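Local coordinates for beta-glycosidase (PDB 6T2R), which acts as an endo-acting O-glycanase of glycoside hydrolase family 16, an endo-beta-galactosidase that helps human gut bacteria initiate mucin breakdown, at residues 124-129 against 228-233; 142-147 against 190-195; 148-153 against 238-243; 155-160 against 177-182. All blocks are in the same frame, centred on the assembly; numbering follows the deposited sequence.

Contact 1: 124-129 against 228-233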
# COMPACT_ATOMS: atom_id res chain seq x y z
N PRO A 124 7.10 4.64 -5.00
CA PRO A 124 6.79 3.84 -3.81
C PRO A 124 5.27 3.78 -3.57
O PRO A 124 4.62 4.76 -3.83
CB PRO A 124 7.45 4.60 -2.67
CG PRO A 124 7.48 6.03 -3.21
CD PRO A 124 7.86 5.86 -4.66
N ALA A 125 4.77 2.63 -3.14
CA ALA A 125 3.33 2.37 -2.97
C ALA A 125 3.04 1.74 -1.61
O ALA A 125 3.91 1.03 -1.06
CB ALA A 125 2.80 1.50 -4.09
N ILE A 126 1.84 1.99 -1.10
CA ILE A 126 1.24 1.30 0.07
C ILE A 126 -0.14 0.84 -0.39
O ILE A 126 -0.93 1.67 -0.84
CB ILE A 126 1.15 2.26 1.28
CG1 ILE A 126 2.53 2.80 1.66
CG2 ILE A 126 0.44 1.59 2.44
CD1 ILE A 126 2.54 3.98 2.62
N TRP A 127 -0.44 -0.45 -0.29
CA TRP A 127 -1.63 -0.95 -0.98
C TRP A 127 -2.02 -2.31 -0.47
O TRP A 127 -1.19 -2.95 0.23
CB TRP A 127 -1.38 -0.91 -2.49
CG TRP A 127 -0.23 -1.70 -3.02
CD1 TRP A 127 1.11 -1.56 -2.75
CD2 TRP A 127 -0.31 -2.65 -4.10
NE1 TRP A 127 1.84 -2.41 -3.55
CE2 TRP A 127 1.00 -3.09 -4.37
CE3 TRP A 127 -1.39 -3.19 -4.84
CZ2 TRP A 127 1.27 -4.03 -5.35
CZ3 TRP A 127 -1.12 -4.13 -5.81
CH2 TRP A 127 0.19 -4.53 -6.06
N THR A 128 -3.25 -2.72 -0.79
CA THR A 128 -3.81 -4.01 -0.36
C THR A 128 -4.45 -4.75 -1.54
O THR A 128 -4.95 -4.12 -2.47
CB THR A 128 -4.81 -3.85 0.78
OG1 THR A 128 -6.04 -3.37 0.24
CG2 THR A 128 -4.25 -2.98 1.89
N LEU A 129 -4.37 -6.07 -1.42
CA LEU A 129 -4.89 -7.11 -2.33
C LEU A 129 -5.65 -8.11 -1.48
O LEU A 129 -5.47 -8.14 -0.27
CB LEU A 129 -3.70 -7.75 -3.05
CG LEU A 129 -3.08 -6.88 -4.15
CD1 LEU A 129 -1.93 -7.61 -4.78
CD2 LEU A 129 -4.11 -6.47 -5.19
N GLN A 228 -7.89 -8.64 3.49
CA GLN A 228 -6.82 -7.99 2.70
C GLN A 228 -5.47 -8.44 3.25
O GLN A 228 -5.38 -8.72 4.47
CB GLN A 228 -7.01 -6.47 2.79
CG GLN A 228 -8.42 -6.01 2.38
CD GLN A 228 -8.58 -5.97 0.88
OE1 GLN A 228 -7.66 -5.56 0.17
NE2 GLN A 228 -9.73 -6.43 0.38
N TYR A 229 -4.45 -8.47 2.39
CA TYR A 229 -3.04 -8.37 2.85
C TYR A 229 -2.47 -7.02 2.38
O TYR A 229 -2.95 -6.44 1.37
CB TYR A 229 -2.23 -9.59 2.42
CG TYR A 229 -1.77 -9.69 0.99
CD1 TYR A 229 -0.50 -9.26 0.63
CD2 TYR A 229 -2.55 -10.29 0.01
CE1 TYR A 229 -0.03 -9.39 -0.67
CE2 TYR A 229 -2.09 -10.43 -1.29
CZ TYR A 229 -0.83 -10.00 -1.63
OH TYR A 229 -0.34 -10.16 -2.88
N LEU A 230 -1.45 -6.55 3.11
CA LEU A 230 -0.86 -5.20 2.97
C LEU A 230 0.51 -5.35 2.32
O LEU A 230 1.23 -6.28 2.69
CB LEU A 230 -0.70 -4.62 4.37
CG LEU A 230 -0.02 -3.26 4.41
CD1 LEU A 230 -0.74 -2.23 3.53
CD2 LEU A 230 0.04 -2.77 5.85
N LEU A 231 0.77 -4.52 1.34
CA LEU A 231 2.05 -4.40 0.60
C LEU A 231 2.55 -2.98 0.85
O LEU A 231 1.74 -2.00 0.71
CB LEU A 231 1.83 -4.62 -0.90
CG LEU A 231 1.20 -5.96 -1.32
CD1 LEU A 231 -0.34 -5.88 -1.30
CD2 LEU A 231 1.64 -6.35 -2.72
N ILE A 232 3.84 -2.87 1.13
CA ILE A 232 4.61 -1.60 1.26
C ILE A 232 5.90 -1.81 0.49
O ILE A 232 6.63 -2.77 0.85
CB ILE A 232 4.89 -1.23 2.73
CG1 ILE A 232 3.61 -1.17 3.55
CG2 ILE A 232 5.66 0.09 2.74
CD1 ILE A 232 3.79 -1.01 5.04
N ASP A 233 6.15 -1.05 -0.57
CA ASP A 233 7.30 -1.43 -1.42
C ASP A 233 7.72 -0.25 -2.27
O ASP A 233 6.85 0.48 -2.78
CB ASP A 233 6.96 -2.66 -2.28
CG ASP A 233 5.89 -2.39 -3.34
OD1 ASP A 233 4.70 -2.29 -2.96
OD2 ASP A 233 6.28 -2.21 -4.50
O HOH W 1 -7.85 -5.09 -2.35
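Trp-127 and Leu-231 make the tight part of this contact. Leu-231 lies over one face of the indole, its CB 3.7 Å from the centroid of the five-membered ring of Trp-127, while CD2 reaches further out and meets Trp-127 CZ2 at 3.5 Å. Trp-127 CG stands between its own backbone N and carbonyl carbon (chi1 59°), which lays the ring across the neighbouring strand and brings NE1 to Asp-233. There Trp-127 NE1 donates to the syn lone pair of Asp-233 OD1 at 2.9 Å, in the plane of the indole, with the carboxylate turned 52° from it. Gln-235 NE2 holds the other oxygen, OD2. Six antiparallel backbone bonds run beneath, the shortest from Leu-231 N to Trp-127 O at 2.7 Å. The two strands are neighbours in the jelly-roll sandwich of family 16: Trp-127 shares its face with Glu-143 and Asp-145, whereas Ile-126, Thr-128, Leu-230 and Ile-232 point into the interior, toward strands 187-195 and 251-263. The other end is nearer solvent: Leu-129 is partly exposed but still leans alongside Tyr-229, with Leu-129 CB 3.6 Å from Tyr-229 CE2. Here a water takes part, donating to Thr-128 O and to Gln-228 OE1. The bend of the Gln-228 chain at chi2 turns OE1 back over the strand, and Thr-128 OG1 donates to Gln-228 OE1 at 2.7 Å, tilted 32° from the carbonyl plane.

Contact 2: 142-147 against 190-195; sequences GEVDIM and YGVDFW
Met-147 sits squarely on Tyr-190, across the interior between two layers of the jelly-roll sandwich, and Met-147 belongs to a classic beta bulge in which it and Ile-146 both face Ile-126. Met-147 CG is centred over the phenol face, 3.4 Å from the Tyr-190 ring centroid. Farther above the same ring, Met-147 SD makes a Met-aromatic contact at 4.8 Å from the Tyr-190 centroid. Next to it Ile-146 CG2 rests against the backbone, 3.6 Å from Tyr-190 C, and Ile-146 CD1 meets Val-192 CG1 at 3.8 Å. CG1 of Val-192 lies between its backbone N and carbonyl carbon (chi1 69°), which aims one methyl at Ile-146 and leaves CG2 for Val-144 CG1, 4.1 Å away. The row ends more loosely with Val-144 CG2 near Phe-194 CZ. Outside this apolar shell, backbone bonds place the 142-147 segment: Val-144 with Thr-128, Asp-145 with Thr-159. Because the bulge directs two successive side chains inward, Glu-143, Asp-145 and the following Glu-148 come together on the other face, consistent with the E-x-D-x-x-E active-site signature of many family 16 enzymes. The bulge itself is pinned by Ile-126 N, which bonds to Met-147 O.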
# COMPACT_ATOMS: atom_id res chain seq x y z
N GLY A 142 -10.32 -7.10 -6.68
CA GLY A 142 -10.12 -5.71 -6.24
C GLY A 142 -8.68 -5.41 -5.86
O GLY A 142 -7.90 -6.34 -5.54
N GLU A 143 -8.36 -4.12 -5.84
CA GLU A 143 -7.06 -3.56 -5.42
C GLU A 143 -7.34 -2.19 -4.78
O GLU A 143 -8.22 -1.45 -5.31
CB GLU A 143 -6.11 -3.40 -6.62
CG GLU A 143 -4.70 -2.93 -6.25
CD GLU A 143 -3.89 -2.44 -7.43
OE1 GLU A 143 -3.18 -1.44 -7.31
OE2 GLU A 143 -3.98 -3.06 -8.49
N VAL A 144 -6.67 -1.90 -3.67
CA VAL A 144 -6.80 -0.63 -2.93
C VAL A 144 -5.40 -0.03 -2.80
O VAL A 144 -4.56 -0.59 -2.10
CB VAL A 144 -7.46 -0.86 -1.57
CG1 VAL A 144 -7.55 0.43 -0.76
CG2 VAL A 144 -8.83 -1.50 -1.73
N ASP A 145 -5.18 1.09 -3.46
CA ASP A 145 -3.90 1.84 -3.41
C ASP A 145 -4.05 2.90 -2.32
O ASP A 145 -4.72 3.90 -2.55
CB ASP A 145 -3.61 2.38 -4.81
CG ASP A 145 -3.47 1.26 -5.83
OD1 ASP A 145 -3.17 0.12 -5.40
OD2 ASP A 145 -3.65 1.52 -7.03
N ILE A 146 -3.46 2.68 -1.16
CA ILE A 146 -3.49 3.67 -0.04
C ILE A 146 -2.52 4.81 -0.34
O ILE A 146 -2.79 5.96 0.06
CB ILE A 146 -3.19 2.96 1.29
CG1 ILE A 146 -4.13 1.76 1.48
CG2 ILE A 146 -3.25 3.95 2.43
CD1 ILE A 146 -3.83 0.84 2.65
N MET A 147 -1.42 4.55 -1.06
CA MET A 147 -0.44 5.61 -1.44
C MET A 147 0.34 5.18 -2.69
O MET A 147 0.85 4.05 -2.72
CB MET A 147 0.51 5.85 -0.27
CG MET A 147 1.38 7.08 -0.38
SD MET A 147 2.76 6.90 -1.53
CE MET A 147 3.74 5.65 -0.67
N TYR A 190 -0.88 7.88 5.61
CA TYR A 190 -1.75 7.38 4.51
C TYR A 190 -2.73 6.38 5.09
O TYR A 190 -2.29 5.43 5.78
CB TYR A 190 -0.87 6.85 3.37
CG TYR A 190 0.15 7.87 2.92
CD1 TYR A 190 -0.21 8.89 2.06
CD2 TYR A 190 1.45 7.86 3.41
CE1 TYR A 190 0.70 9.85 1.66
CE2 TYR A 190 2.38 8.81 3.02
CZ TYR A 190 2.00 9.80 2.14
OH TYR A 190 2.91 10.74 1.73
N GLY A 191 -4.02 6.59 4.85
CA GLY A 191 -5.10 5.78 5.43
C GLY A 191 -6.26 5.49 4.47
O GLY A 191 -6.50 6.28 3.51
N VAL A 192 -6.90 4.35 4.67
CA VAL A 192 -8.18 3.97 4.02
C VAL A 192 -9.06 3.38 5.12
O VAL A 192 -8.48 2.67 6.00
CB VAL A 192 -7.97 3.01 2.84
CG1 VAL A 192 -7.49 1.60 3.29
CG2 VAL A 192 -9.23 2.93 1.97
N ASP A 193 -10.35 3.69 5.08
CA ASP A 193 -11.39 3.08 5.95
C ASP A 193 -12.28 2.20 5.07
O ASP A 193 -12.75 2.70 3.97
CB ASP A 193 -12.23 4.15 6.64
CG ASP A 193 -11.44 5.09 7.55
OD1 ASP A 193 -10.26 4.77 7.89
OD2 ASP A 193 -12.02 6.16 7.91
N PHE A 194 -12.45 0.93 5.48
CA PHE A 194 -13.35 -0.05 4.84
C PHE A 194 -14.71 -0.05 5.54
O PHE A 194 -14.75 -0.31 6.76
CB PHE A 194 -12.78 -1.46 4.91
CG PHE A 194 -11.58 -1.72 4.04
CD1 PHE A 194 -10.31 -1.31 4.43
CD2 PHE A 194 -11.70 -2.42 2.85
CE1 PHE A 194 -9.19 -1.57 3.65
CE2 PHE A 194 -10.58 -2.69 2.08
CZ PHE A 194 -9.33 -2.26 2.48
N TRP A 195 -15.77 0.27 4.80
CA TRP A 195 -17.18 0.12 5.25
C TRP A 195 -17.93 -0.75 4.24
O TRP A 195 -17.50 -0.88 3.09
CB TRP A 195 -17.86 1.48 5.42
CG TRP A 195 -17.10 2.46 6.29
CD1 TRP A 195 -16.48 3.60 5.88
CD2 TRP A 195 -16.92 2.39 7.71
NE1 TRP A 195 -15.95 4.26 6.95
CE2 TRP A 195 -16.20 3.54 8.09
CE3 TRP A 195 -17.34 1.51 8.70
CZ2 TRP A 195 -15.87 3.82 9.41
CZ3 TRP A 195 -17.01 1.79 10.01
CH2 TRP A 195 -16.29 2.93 10.36

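Contact 3: 148-153 against 238-243; sequences ERLNHD and GSWVGT
Leu-150 touches both Trp-240 and Val-241. Its CB points toward the 238-243 loop; one bond on, Leu-150 CG touches Val-241 CG2 at 4.0 Å, and from CG the two methyls spread over one face of the indole. Leu-150 CD2 takes the pyrrole side, 3.4 Å from Trp-240 CE2, in a CH-pi contact offset toward the rim; Leu-150 CD1 covers the benzo side, 3.8 Å from Trp-240 CZ3. The leucine crosses the ring at about a right angle. Glu-148 approaches the same indole at its edge, with OE2 3.6 Å from Trp-240 CZ3 and the carboxylate plane turned 63° from the ring. The polar link is Asn-151: ND2 donates to Val-241 O at 3.0 Å, nearly straight (170°), in its own amide plane and on a carbonyl lone pair, while OD1 accepts from Gly-121 N. Asn-151 sits within a type II' turn from Leu-150 to Asp-153, and Arg-149 NH1 bonds across it to Asp-153 O. Both segments are loops at one end of the sandwich, one joining strands 147-148 and 155-161, the other leading from strand 228-233 to 251-263. Trp-123 packs against Glu-148, Leu-150, Trp-240 and Val-241, and Tyr-157 on strand 155-161 meets the Trp-240 ring edge-to-face.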
# COMPACT_ATOMS: atom_id res chain seq x y z
N GLU A 148 0.44 6.08 -3.66
CA GLU A 148 1.42 6.06 -4.77
C GLU A 148 2.00 7.46 -4.90
O GLU A 148 1.21 8.39 -4.91
CB GLU A 148 0.68 5.60 -6.01
CG GLU A 148 0.02 4.26 -5.76
CD GLU A 148 -0.28 3.52 -7.01
OE1 GLU A 148 -1.46 3.65 -7.48
OE2 GLU A 148 0.64 2.86 -7.52
N ARG A 149 3.32 7.61 -4.86
CA ARG A 149 4.00 8.92 -5.06
C ARG A 149 5.01 8.79 -6.21
O ARG A 149 6.02 8.07 -6.10
CB ARG A 149 4.60 9.41 -3.74
CG ARG A 149 4.74 10.93 -3.67
CD ARG A 149 5.73 11.53 -4.66
NE ARG A 149 7.05 11.16 -4.20
CZ ARG A 149 7.81 11.91 -3.40
NH1 ARG A 149 7.44 13.13 -3.06
NH2 ARG A 149 8.95 11.43 -2.94
N LEU A 150 4.72 9.53 -7.27
CA LEU A 150 5.48 9.55 -8.55
C LEU A 150 6.61 10.58 -8.48
O LEU A 150 6.33 11.77 -8.19
CB LEU A 150 4.52 9.92 -9.68
CG LEU A 150 3.86 8.77 -10.44
CD1 LEU A 150 3.47 7.62 -9.53
CD2 LEU A 150 2.65 9.26 -11.21
N ASN A 151 7.82 10.16 -8.83
CA ASN A 151 8.90 11.12 -9.18
C ASN A 151 9.15 12.02 -7.97
O ASN A 151 9.43 11.48 -6.88
CB ASN A 151 8.53 11.85 -10.48
CG ASN A 151 8.50 10.88 -11.64
OD1 ASN A 151 9.49 10.20 -11.90
ND2 ASN A 151 7.36 10.76 -12.30
N HIS A 152 9.10 13.34 -8.17
CA HIS A 152 9.31 14.38 -7.13
C HIS A 152 7.97 15.02 -6.75
O HIS A 152 8.02 16.11 -6.21
CB HIS A 152 10.34 15.42 -7.63
CG HIS A 152 11.71 14.86 -7.86
ND1 HIS A 152 12.77 15.05 -6.96
CD2 HIS A 152 12.21 14.09 -8.87
CE1 HIS A 152 13.85 14.42 -7.40
NE2 HIS A 152 13.53 13.82 -8.56
N ASP A 153 6.81 14.41 -7.00
CA ASP A 153 5.50 15.12 -6.82
C ASP A 153 5.32 15.49 -5.34
O ASP A 153 5.75 14.74 -4.48
CB ASP A 153 4.29 14.30 -7.26
CG ASP A 153 4.24 13.86 -8.72
OD1 ASP A 153 4.99 14.39 -9.54
OD2 ASP A 153 3.41 12.97 -9.04
N GLY A 238 8.42 2.24 -15.14
CA GLY A 238 7.16 1.72 -15.71
C GLY A 238 6.53 2.78 -16.59
O GLY A 238 7.06 3.92 -16.66
N SER A 239 5.43 2.45 -17.25
CA SER A 239 4.86 3.33 -18.29
C SER A 239 4.26 4.54 -17.58
O SER A 239 4.36 5.62 -18.14
CB SER A 239 3.85 2.61 -19.16
OG SER A 239 3.17 1.62 -18.41
N TRP A 240 3.72 4.36 -16.38
CA TRP A 240 3.04 5.45 -15.64
C TRP A 240 4.08 6.47 -15.12
O TRP A 240 3.92 7.69 -15.36
CB TRP A 240 2.16 4.89 -14.51
CG TRP A 240 1.38 5.94 -13.80
CD1 TRP A 240 0.94 7.11 -14.32
CD2 TRP A 240 0.93 5.92 -12.43
NE1 TRP A 240 0.25 7.83 -13.38
CE2 TRP A 240 0.22 7.11 -12.21
CE3 TRP A 240 1.08 5.02 -11.36
CZ2 TRP A 240 -0.35 7.43 -10.98
CZ3 TRP A 240 0.48 5.31 -10.15
CH2 TRP A 240 -0.22 6.50 -9.96
N VAL A 241 5.12 6.02 -14.44
CA VAL A 241 6.03 6.97 -13.73
C VAL A 241 7.03 7.57 -14.71
O VAL A 241 7.47 8.71 -14.48
CB VAL A 241 6.72 6.26 -12.55
CG1 VAL A 241 7.69 5.18 -13.02
CG2 VAL A 241 7.37 7.28 -11.63
N GLY A 242 7.37 6.86 -15.78
CA GLY A 242 8.33 7.36 -16.78
C GLY A 242 9.71 6.79 -16.50
O GLY A 242 9.81 5.81 -15.70
N THR A 243 10.74 7.35 -17.10
CA THR A 243 12.09 6.74 -17.07
C THR A 243 12.74 7.02 -15.72
O THR A 243 12.50 8.07 -15.13
CB THR A 243 12.98 7.23 -18.23
OG1 THR A 243 12.97 8.66 -18.19
CG2 THR A 243 12.53 6.73 -19.59

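Contact 4: 155-160 against 177-182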
# COMPACT_ATOMS: atom_id res chain seq x y z
N ILE A 155 2.27 15.63 -4.37
CA ILE A 155 0.92 15.01 -4.21
C ILE A 155 1.09 13.49 -4.23
O ILE A 155 2.11 13.03 -4.76
CB ILE A 155 -0.00 15.44 -5.34
CG1 ILE A 155 0.61 15.04 -6.69
CG2 ILE A 155 -0.35 16.93 -5.21
CD1 ILE A 155 -0.35 14.94 -7.85
N VAL A 156 0.10 12.77 -3.71
CA VAL A 156 0.03 11.29 -3.85
C VAL A 156 -1.31 10.97 -4.49
O VAL A 156 -2.26 11.77 -4.36
CB VAL A 156 0.18 10.55 -2.51
CG1 VAL A 156 1.53 10.82 -1.86
CG2 VAL A 156 -0.97 10.86 -1.57
N TYR A 157 -1.36 9.81 -5.13
CA TYR A 157 -2.59 9.19 -5.67
C TYR A 157 -3.10 8.21 -4.62
O TYR A 157 -2.31 7.40 -4.07
CB TYR A 157 -2.28 8.49 -6.99
CG TYR A 157 -1.84 9.42 -8.10
CD1 TYR A 157 -0.58 10.00 -8.09
CD2 TYR A 157 -2.66 9.68 -9.18
CE1 TYR A 157 -0.15 10.84 -9.11
CE2 TYR A 157 -2.25 10.52 -10.21
CZ TYR A 157 -0.99 11.10 -10.17
OH TYR A 157 -0.59 11.92 -11.17
N GLN A 158 -4.40 8.25 -4.39
CA GLN A 158 -5.13 7.13 -3.76
C GLN A 158 -6.15 6.62 -4.80
O GLN A 158 -6.78 7.47 -5.49
CB GLN A 158 -5.71 7.63 -2.44
CG GLN A 158 -4.62 8.10 -1.45
CD GLN A 158 -5.20 8.49 -0.11
OE1 GLN A 158 -5.91 9.49 -0.01
NE2 GLN A 158 -4.92 7.69 0.92
N THR A 159 -6.29 5.30 -4.94
CA THR A 159 -7.00 4.68 -6.09
C THR A 159 -7.55 3.30 -5.73
O THR A 159 -7.02 2.69 -4.80
CB THR A 159 -6.07 4.47 -7.29
OG1 THR A 159 -5.18 5.57 -7.38
CG2 THR A 159 -6.85 4.39 -8.59
N VAL A 160 -8.62 2.89 -6.41
CA VAL A 160 -9.15 1.50 -6.39
C VAL A 160 -9.10 1.01 -7.83
O VAL A 160 -9.25 1.83 -8.74
CB VAL A 160 -10.56 1.33 -5.78
CG1 VAL A 160 -10.65 1.88 -4.38
CG2 VAL A 160 -11.67 1.96 -6.62
N GLY A 177 -10.31 7.26 -8.36
CA GLY A 177 -9.05 7.79 -7.79
C GLY A 177 -9.04 9.29 -7.62
O GLY A 177 -9.87 9.97 -8.19
N ASN A 178 -8.15 9.79 -6.77
CA ASN A 178 -7.98 11.25 -6.59
C ASN A 178 -6.60 11.51 -5.98
O ASN A 178 -6.13 10.70 -5.17
CB ASN A 178 -9.11 11.82 -5.73
CG ASN A 178 -9.31 13.31 -5.95
OD1 ASN A 178 -9.32 13.73 -7.07
ND2 ASN A 178 -9.46 14.08 -4.88
N THR A 179 -6.02 12.65 -6.30
CA THR A 179 -4.76 13.15 -5.72
C THR A 179 -5.06 14.12 -4.59
O THR A 179 -6.14 14.67 -4.53
CB THR A 179 -3.86 13.83 -6.75
OG1 THR A 179 -4.58 14.99 -7.14
CG2 THR A 179 -3.53 12.96 -7.93
N ILE A 180 -4.12 14.21 -3.67
CA ILE A 180 -4.15 15.14 -2.52
C ILE A 180 -2.70 15.54 -2.23
O ILE A 180 -1.77 14.75 -2.44
CB ILE A 180 -4.88 14.50 -1.33
CG1 ILE A 180 -5.04 15.48 -0.17
CG2 ILE A 180 -4.23 13.20 -0.88
CD1 ILE A 180 -6.22 15.21 0.71
N PRO A 181 -2.45 16.81 -1.89
CA PRO A 181 -1.09 17.26 -1.59
C PRO A 181 -0.59 16.59 -0.31
O PRO A 181 -1.42 16.29 0.57
CB PRO A 181 -1.19 18.79 -1.39
CG PRO A 181 -2.55 19.17 -1.98
CD PRO A 181 -3.41 17.92 -1.85
N ILE A 182 0.74 16.47 -0.23
CA ILE A 182 1.47 16.02 0.99
C ILE A 182 2.55 17.04 1.36
O ILE A 182 2.86 17.92 0.55
CB ILE A 182 2.08 14.62 0.74
CG1 ILE A 182 3.11 14.63 -0.38
CG2 ILE A 182 0.98 13.59 0.46
CD1 ILE A 182 4.02 13.44 -0.36
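Val-156 and Ile-180 exchange backbone bonds, Val-156 N to Ile-180 O at 3.0 Å and Ile-180 N to Val-156 O at 3.1 Å, and Gln-158 and Asn-178 repeat the exchange two residues along. These are the hydrogen-bonded pairs of an antiparallel strand pairing. Gln-158 N to Asn-178 O, at 3.1 Å, is almost straight at the hydrogen (175°) yet comes in tilted 27° from the carbonyl plane; that oxygen also accepts from Asn-208 ND2. The same ND2 serves Gln-158 OE1, tying strand 206-212 to both partners. The buried amide of Gln-158 is satisfied at its other end too: an extended chain carries NE2 to Ile-146 O and His-202 O, with a weak bond to Gly-191 O. On the face of Tyr-157 and Thr-179 the side chains meet through carbon. Thr-179 CG2 lies 3.6 Å from the centroid of the Tyr-157 ring, over its face, and the same methyl also meets Ile-155 CD1 at 3.7 Å. Gly-177 CA packs against Thr-159 CG2 at 4.1 Å. Back on the face of Gln-158, Ile-182 CG2 lies 3.7 Å from Val-156 CG1. Strand 155-161 has 177-181 along one edge and 143-145 along the other, bonded there through Asp-145 with Thr-159, while strands 198-203 and 206-212 pack beneath Gln-158 and Ile-180.

Contacts 1 and 4 are both antiparallel strand pairings, stitched by backbone bonds, and strands 143-145 and 147-148 lie between them, bonding to 125-130 on one side and 155-161 on the other. Contact 1 is close to the centre of the chain and almost wholly buried; contact 4, about 15 Å away between centres, is partly open. Contact 2 differs in kind: it joins side chains across the sandwich and rests on apolar, CH-pi and Met-aromatic packing. Contact 3 lies at the loop end, about 17 Å from contact 1 between centres, where one hydrogen bond from an asparagine amide and an indole face replace strand pairing. Contacts 2 and 3 adjoin in sequence: Met-147 faces inward, and the next residue, Glu-148, faces Trp-240.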